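Local coordinates for hypothetical protein CC0527 (Caulobacter vibrioides, PDB 2O0P) that is of unknown function but carries a DUF952 domain, a family grouped with the ADP-ribosyl clan, which hints at a distant kinship to ADP-ribosylating enzymes, at residues D31-L36 / H83-L88; T2-I7 / L59-E64. The protein carries 2 engineered substitutions. All coordinates share one frame; numbering follows the deposited sequence.

Interaction 1. Residues D31-L36 / H83-L88; sequences DGFIHL and HLYRPL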
# COMPACT_ATOMS: atom_id res chain seq x y z
N ASP A 31 4.10 13.30 -4.81
CA ASP A 31 5.38 13.14 -4.12
C ASP A 31 6.53 12.59 -4.96
O ASP A 31 7.70 12.77 -4.60
CB ASP A 31 5.20 12.28 -2.87
CG ASP A 31 4.31 12.94 -1.84
OD1 ASP A 31 4.01 14.15 -1.99
OD2 ASP A 31 3.90 12.26 -0.88
N GLY A 32 6.22 11.90 -6.05
CA GLY A 32 7.27 11.35 -6.90
C GLY A 32 7.61 9.89 -6.62
O GLY A 32 8.59 9.36 -7.14
N PHE A 33 6.81 9.24 -5.78
CA PHE A 33 7.03 7.84 -5.46
C PHE A 33 5.78 7.26 -4.82
O PHE A 33 4.93 7.99 -4.34
CB PHE A 33 8.22 7.68 -4.50
CG PHE A 33 8.07 8.43 -3.21
CD1 PHE A 33 8.56 9.73 -3.08
CD2 PHE A 33 7.40 7.86 -2.13
CE1 PHE A 33 8.40 10.45 -1.89
CE2 PHE A 33 7.23 8.57 -0.93
CZ PHE A 33 7.73 9.86 -0.81
N ILE A 34 5.69 5.93 -4.83
CA ILE A 34 4.53 5.26 -4.25
C ILE A 34 4.78 4.96 -2.78
O ILE A 34 5.74 4.27 -2.44
CB ILE A 34 4.23 3.94 -4.99
CG1 ILE A 34 3.86 4.22 -6.45
CG2 ILE A 34 3.09 3.21 -4.30
CD1 ILE A 34 3.72 2.97 -7.31
N HIS A 35 3.91 5.48 -1.91
CA HIS A 35 4.02 5.25 -0.47
C HIS A 35 3.51 3.86 -0.14
O HIS A 35 2.37 3.52 -0.43
CB HIS A 35 3.18 6.24 0.34
CG HIS A 35 3.71 7.64 0.36
ND1 HIS A 35 3.58 8.51 -0.71
CD2 HIS A 35 4.35 8.34 1.33
CE1 HIS A 35 4.11 9.68 -0.39
NE2 HIS A 35 4.59 9.60 0.84
N LEU A 36 4.38 3.06 0.48
CA LEU A 36 4.03 1.71 0.92
C LEU A 36 4.35 1.67 2.41
O LEU A 36 4.97 2.59 2.93
CB LEU A 36 4.84 0.66 0.16
CG LEU A 36 4.42 0.47 -1.31
CD1 LEU A 36 5.62 0.62 -2.21
CD2 LEU A 36 3.78 -0.90 -1.50
N HIS A 83 9.51 3.19 0.03
CA HIS A 83 9.05 4.11 -1.01
C HIS A 83 9.50 3.55 -2.36
O HIS A 83 10.69 3.32 -2.58
CB HIS A 83 9.69 5.50 -0.83
CG HIS A 83 9.26 6.23 0.41
ND1 HIS A 83 8.18 5.85 1.18
CD2 HIS A 83 9.73 7.38 0.97
CE1 HIS A 83 8.00 6.72 2.16
NE2 HIS A 83 8.93 7.66 2.05
N LEU A 84 8.56 3.33 -3.28
CA LEU A 84 8.90 2.78 -4.59
C LEU A 84 8.97 3.86 -5.66
O LEU A 84 7.95 4.45 -6.02
CB LEU A 84 7.88 1.72 -4.99
CG LEU A 84 8.20 0.93 -6.26
CD1 LEU A 84 9.51 0.18 -6.08
CD2 LEU A 84 7.07 -0.04 -6.58
N TYR A 85 10.17 4.11 -6.17
CA TYR A 85 10.37 5.14 -7.18
C TYR A 85 10.16 4.69 -8.63
O TYR A 85 10.92 5.06 -9.53
CB TYR A 85 11.76 5.78 -7.02
CG TYR A 85 11.86 6.67 -5.79
CD1 TYR A 85 11.93 6.12 -4.51
CD2 TYR A 85 11.84 8.06 -5.92
CE1 TYR A 85 11.98 6.95 -3.37
CE2 TYR A 85 11.88 8.89 -4.79
CZ TYR A 85 11.95 8.33 -3.53
OH TYR A 85 12.01 9.16 -2.42
N ARG A 86 9.12 3.90 -8.83
CA ARG A 86 8.76 3.40 -10.15
C ARG A 86 7.37 2.82 -9.98
O ARG A 86 6.93 2.63 -8.84
CB ARG A 86 9.72 2.31 -10.62
CG ARG A 86 9.75 1.05 -9.76
CD ARG A 86 10.61 -0.00 -10.43
NE ARG A 86 10.81 -1.20 -9.63
CZ ARG A 86 9.89 -2.13 -9.40
NH1 ARG A 86 8.67 -2.01 -9.92
NH2 ARG A 86 10.19 -3.19 -8.68
N PRO A 87 6.66 2.55 -11.08
CA PRO A 87 5.32 1.98 -10.93
C PRO A 87 5.38 0.59 -10.31
O PRO A 87 6.39 -0.10 -10.43
CB PRO A 87 4.80 1.94 -12.37
CG PRO A 87 5.51 3.07 -13.03
CD PRO A 87 6.91 2.94 -12.48
N LEU A 88 4.31 0.20 -9.63
CA LEU A 88 4.23 -1.13 -9.03
C LEU A 88 3.60 -2.05 -10.07
O LEU A 88 2.46 -1.83 -10.47
CB LEU A 88 3.34 -1.10 -7.79
CG LEU A 88 3.00 -2.46 -7.18
CD1 LEU A 88 4.27 -3.13 -6.65
CD2 LEU A 88 1.99 -2.28 -6.06
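Phe33 meets Tyr85 with CB, CG and CD1 and, farther along the same side of its ring, His83 with CD2, CE2 and CZ. Its CB sits over the face of the Tyr85 ring, 3.7 Å from the centroid and 4° off the normal, a CH-pi contact. The first torsion (chi1 58°) holds CG between the backbone N and the carbonyl carbon, directing the ring along the Tyr85 side chain; Phe33 CD1 comes 3.6 Å from Tyr85 OH, whose hydrogen bond goes to Glu73. CD2 meets His83 CB and CE2 lies over the middle of the His83 imidazole, 3.4 Å from His83 CD2. The result is an offset stack, centroids 4.2 Å apart and planes at 23°. The same CE2 lies over the centre of the His35 ring, on the opposite side of Phe33. Two nearly straight bonds, Ile34 N to Leu84 O and Leu84 N to Ile34 O, join the backbones. On the face of Ile34 and Leu84, Ile34 CD1 meets Arg86 O, and Leu36 CD1 reaches in to 3.7 Å from Leu84 CB. This is a short antiparallel strand pair whose two histidines, on one face, join Phe33 and Tyr85 from the adjoining loops in an aromatic cluster.

Interaction 2. Residues T2-I7 / L59-E64; sequences TLIYKI and LAVEAE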
# COMPACT_ATOMS: atom_id res chain seq x y z
N THR A 2 10.49 -10.01 3.32
CA THR A 2 9.75 -8.89 3.97
C THR A 2 8.61 -8.38 3.07
O THR A 2 8.85 -7.87 1.97
CB THR A 2 10.68 -7.69 4.27
OG1 THR A 2 11.70 -8.10 5.20
CG2 THR A 2 9.90 -6.53 4.87
N LEU A 3 7.38 -8.53 3.54
CA LEU A 3 6.23 -8.06 2.78
C LEU A 3 5.96 -6.59 3.10
O LEU A 3 6.03 -6.18 4.25
CB LEU A 3 4.97 -8.87 3.11
CG LEU A 3 4.86 -10.34 2.68
CD1 LEU A 3 3.51 -10.89 3.14
CD2 LEU A 3 4.99 -10.45 1.17
N ILE A 4 5.68 -5.80 2.07
CA ILE A 4 5.34 -4.39 2.26
C ILE A 4 3.92 -4.26 1.71
O ILE A 4 3.50 -5.07 0.89
CB ILE A 4 6.33 -3.45 1.55
CG1 ILE A 4 6.56 -3.89 0.10
CG2 ILE A 4 7.65 -3.42 2.33
CD1 ILE A 4 7.48 -2.96 -0.67
N TYR A 5 3.20 -3.24 2.15
CA TYR A 5 1.81 -3.09 1.73
C TYR A 5 1.39 -1.76 1.14
O TYR A 5 1.93 -0.71 1.46
CB TYR A 5 0.89 -3.39 2.92
CG TYR A 5 1.14 -4.73 3.59
CD1 TYR A 5 2.23 -4.92 4.44
CD2 TYR A 5 0.30 -5.81 3.35
CE1 TYR A 5 2.48 -6.16 5.03
CE2 TYR A 5 0.54 -7.06 3.93
CZ TYR A 5 1.63 -7.22 4.76
OH TYR A 5 1.87 -8.46 5.32
N LYS A 6 0.38 -1.83 0.27
CA LYS A 6 -0.18 -0.67 -0.38
C LYS A 6 -1.70 -0.73 -0.26
O LYS A 6 -2.32 -1.74 -0.59
CB LYS A 6 0.21 -0.63 -1.86
CG LYS A 6 -0.32 0.60 -2.60
CD LYS A 6 0.28 1.88 -2.01
CE LYS A 6 -0.36 3.12 -2.61
NZ LYS A 6 0.21 4.38 -2.05
N ILE A 7 -2.29 0.35 0.24
CA ILE A 7 -3.74 0.43 0.35
C ILE A 7 -4.18 1.38 -0.77
O ILE A 7 -3.56 2.43 -0.95
CB ILE A 7 -4.18 1.03 1.70
CG1 ILE A 7 -3.80 0.08 2.84
CG2 ILE A 7 -5.69 1.28 1.69
CD1 ILE A 7 -4.01 0.68 4.23
N LEU A 59 -2.83 -4.52 -0.98
CA LEU A 59 -1.91 -5.26 -1.83
C LEU A 59 -0.69 -5.62 -0.99
O LEU A 59 -0.11 -4.76 -0.32
CB LEU A 59 -1.46 -4.40 -3.01
CG LEU A 59 -2.54 -3.75 -3.88
CD1 LEU A 59 -1.86 -2.87 -4.94
CD2 LEU A 59 -3.42 -4.82 -4.52
N ALA A 60 -0.31 -6.90 -1.03
CA ALA A 60 0.87 -7.37 -0.30
C ALA A 60 1.98 -7.60 -1.32
O ALA A 60 1.78 -8.28 -2.33
CB ALA A 60 0.54 -8.66 0.44
N VAL A 61 3.16 -7.04 -1.06
CA VAL A 61 4.28 -7.15 -2.00
C VAL A 61 5.58 -7.58 -1.34
O VAL A 61 5.96 -7.06 -0.30
CB VAL A 61 4.53 -5.78 -2.69
CG1 VAL A 61 5.67 -5.90 -3.69
CG2 VAL A 61 3.25 -5.30 -3.37
N GLU A 62 6.27 -8.53 -1.97
CA GLU A 62 7.55 -9.00 -1.44
C GLU A 62 8.59 -7.94 -1.80
O GLU A 62 8.82 -7.66 -2.97
CB GLU A 62 7.94 -10.35 -2.05
CG GLU A 62 9.19 -10.94 -1.42
CD GLU A 62 9.03 -11.18 0.07
OE1 GLU A 62 10.05 -11.17 0.80
OE2 GLU A 62 7.88 -11.38 0.52
N ALA A 63 9.23 -7.36 -0.78
CA ALA A 63 10.21 -6.31 -0.99
C ALA A 63 11.59 -6.72 -1.51
O ALA A 63 12.19 -5.98 -2.29
CB ALA A 63 10.38 -5.52 0.31
N GLU A 64 12.07 -7.88 -1.10
CA GLU A 64 13.39 -8.36 -1.49
C GLU A 64 13.80 -8.29 -2.97
O GLU A 64 14.88 -7.79 -3.30
CB GLU A 64 13.58 -9.79 -0.98
CG GLU A 64 13.26 -9.93 0.51
CD GLU A 64 13.52 -11.32 1.05
OE1 GLU A 64 12.93 -12.30 0.52
OE2 GLU A 64 14.33 -11.45 2.00
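Val61 O takes the Ile4 N-H at 2.7 Å and also receives a CA-H...O contact from Leu3 CA at 3.2 Å. Leu59 O repeats the pattern, accepting from Lys6 N while Tyr5 CA approaches at 3.3 Å. Return bonds from Val61 N to Ile4 O and from Leu59 N to Lys6 O complete the antiparallel ladder. Ala63 N donates to Thr2 O (2.8 Å), and beyond the ladder the Glu62 carboxylate binds the backbone at Thr2: the side chain bends at chi2 (60°), bringing OE1 to within 2.8 Å of Thr2 N. That nitrogen meets the syn side of the carboxylate but 31° out of its plane, and the other oxygen, Glu62 OE2, is turned toward Leu3 CD2. Among the apolar side chains, Ile4 CG1 packs 3.9 Å from Val61 CB, with Ile4 CG2 against Ala63 CB; on the face of Leu3 and Glu62, Tyr5 CE2 rests 3.8 Å from Ala60 CB. Strand 3-9 bonds on its other side to strand 34-38, through Tyr5 and Ser37, while Ala60 bonds to Thr94 and Arg95 of strand 93-98. Ile4 also touches Leu70 and Trp72 of strand 70-74, and Lys6 NZ forms a salt bridge to Asp28 of helix 26-31.

From the N terminus the chain runs through residues 2-7, 31-36, 59-64 and 83-88 in turn, so the segments alternate and the two contacts cross instead of nesting. Interaction 2 closes the longer loop, which includes the helices 10-17, 26-31 and 39-49 and the strand 34-38 used by interaction 1. Interaction 1 closes its own loop over helix 39-49 and the strands 56-62 and 70-74. Strands 3-9 and 34-38 are neighbours in the six-stranded sheet, so the two contacts join four strands adjacent in the sheet: 80-84, 34-38, 3-9 and 56-62. Lys6 NZ, probably hydrogen-bonded to His35 O, and Leu36 packed on Lys6 link them directly.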